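Local coordinates for protein lysozyme, putative (Bacillus anthracis, PDB 2WAG) that probably hydrolyses the glycan strands of bacterial cell-wall peptidoglycan as a family GH25 lysozyme, with a mechanism thought to retain anomeric configuration, at residues Ile28-Arg31 and Glu32-Lys35. Residues are numbered along the deposited sequence; the frame is centred on the assembly and turned at random. Where two conformers were deposited one is given.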
# COMPACT_ATOMS: atom_id res chain seq x y z
N ILE A 28 7.17 7.03 16.77
CA ILE A 28 6.50 5.87 17.32
C ILE A 28 6.63 5.83 18.83
O ILE A 28 7.72 6.01 19.38
CB ILE A 28 7.08 4.59 16.73
CG1 ILE A 28 6.77 4.52 15.24
CG2 ILE A 28 6.55 3.37 17.47
CD1 ILE A 28 7.70 3.62 14.51
N ASP A 29 5.51 5.60 19.50
CA ASP A 29 5.50 5.41 20.94
C ASP A 29 5.64 3.91 21.16
O ASP A 29 4.67 3.15 21.11
CB ASP A 29 4.18 5.93 21.52
CG ASP A 29 4.11 5.79 23.04
OD1 ASP A 29 4.87 5.01 23.63
OD2 ASP A 29 3.29 6.50 23.66
N TRP A 30 6.87 3.46 21.39
CA TRP A 30 7.15 2.03 21.47
C TRP A 30 6.50 1.39 22.68
O TRP A 30 6.04 0.25 22.62
CB TRP A 30 8.67 1.78 21.44
CG TRP A 30 9.21 2.06 20.07
CD1 TRP A 30 9.82 3.19 19.63
CD2 TRP A 30 9.10 1.19 18.94
NE1 TRP A 30 10.12 3.07 18.28
CE2 TRP A 30 9.70 1.85 17.84
CE3 TRP A 30 8.55 -0.07 18.75
CZ2 TRP A 30 9.75 1.27 16.57
CZ3 TRP A 30 8.60 -0.64 17.49
CH2 TRP A 30 9.20 0.02 16.42
N ARG A 31 6.42 2.13 23.78
CA ARG A 31 5.76 1.59 24.96
C ARG A 31 4.27 1.33 24.69
O ARG A 31 3.69 0.37 25.19
CB ARG A 31 5.96 2.50 26.18
CG ARG A 31 6.19 3.97 25.87
CD ARG A 31 7.66 4.32 25.57
NE ARG A 31 7.91 4.62 24.16
CZ ARG A 31 9.03 5.16 23.66
NH1 ARG A 31 10.07 5.42 24.46
NH2 ARG A 31 9.14 5.38 22.36
N GLU A 32 3.65 2.19 23.88
CA GLU A 32 2.26 2.00 23.53
C GLU A 32 2.04 0.79 22.63
O GLU A 32 1.05 0.05 22.77
CB GLU A 32 1.68 3.26 22.90
CG GLU A 32 0.16 3.28 22.94
CD GLU A 32 -0.44 3.38 24.36
OE1 GLU A 32 0.28 3.67 25.33
OE2 GLU A 32 -1.66 3.16 24.50
N LEU A 33 2.97 0.55 21.70
CA LEU A 33 2.89 -0.68 20.89
C LEU A 33 3.05 -1.92 21.76
O LEU A 33 2.35 -2.93 21.57
CB LEU A 33 3.90 -0.70 19.74
CG LEU A 33 3.65 0.30 18.61
CD1 LEU A 33 4.81 0.26 17.59
CD2 LEU A 33 2.32 0.03 17.92
N GLU A 34 3.99 -1.86 22.70
CA GLU A 34 4.19 -2.97 23.61
C GLU A 34 2.90 -3.30 24.38
O GLU A 34 2.55 -4.46 24.57
CB GLU A 34 5.34 -2.65 24.56
CG GLU A 34 5.61 -3.72 25.59
CD GLU A 34 6.80 -3.39 26.46
OE1 GLU A 34 6.94 -2.24 26.90
OE2 GLU A 34 7.61 -4.31 26.67
N LYS A 35 2.18 -2.25 24.78
CA LYS A 35 0.90 -2.39 25.48
C LYS A 35 -0.23 -2.98 24.65
O LYS A 35 -1.24 -3.37 25.21
CB LYS A 35 0.48 -1.04 26.05
CG LYS A 35 1.31 -0.66 27.26
CD LYS A 35 0.92 0.71 27.78
CE LYS A 35 1.82 1.07 28.95
NZ LYS A 35 1.55 2.47 29.44
O HOH W 1 4.92 -0.59 27.60
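In the conformer given, Ile28 sets its CG2 methyl against Leu33 CD1 at 3.6 Å, and the same methyl lies 3.5 Å above the plane of the Trp30 ring, over its centre. Asp29 caps the helix: with CG anti to the backbone N (chi1 -179°), its OD1 accepts from Glu32 N at 3.1 Å (N-H...O 152°), the donor arriving from above the carboxylate plane. OD2 bonds to Tyr194 OH; these two partners should limit rotation of the carboxylate. In the Arg31 conformer given, NE forms a salt bridge with OD1, its hydrogen bond weak by angle. Glu32 CB packs 3.5 Å from Asp29 CG, and its OE2 accepts from Tyr194 N, so the neighbouring carboxylates share one anchoring residue. Asp29 O accepts from Leu33 N (3.2 Å, 157°), an i to i+4 bond. Trp30 meets Leu33 CD1 obliquely through CZ3, 3.9 Å away; its NE1 is hydrogen-bonded to Asn59 of helix 56-64, and its O accepts from Glu34 N (2.9 Å). Arg31 O is held by two donors, Lys35 N (3.1 Å) and a water that also donates to Glu34 OE1. This is an Asp N-cap opening the short helix of a beta-alpha-beta unit, between parallel strands 17-21 and 40-47 of the GH25 barrel.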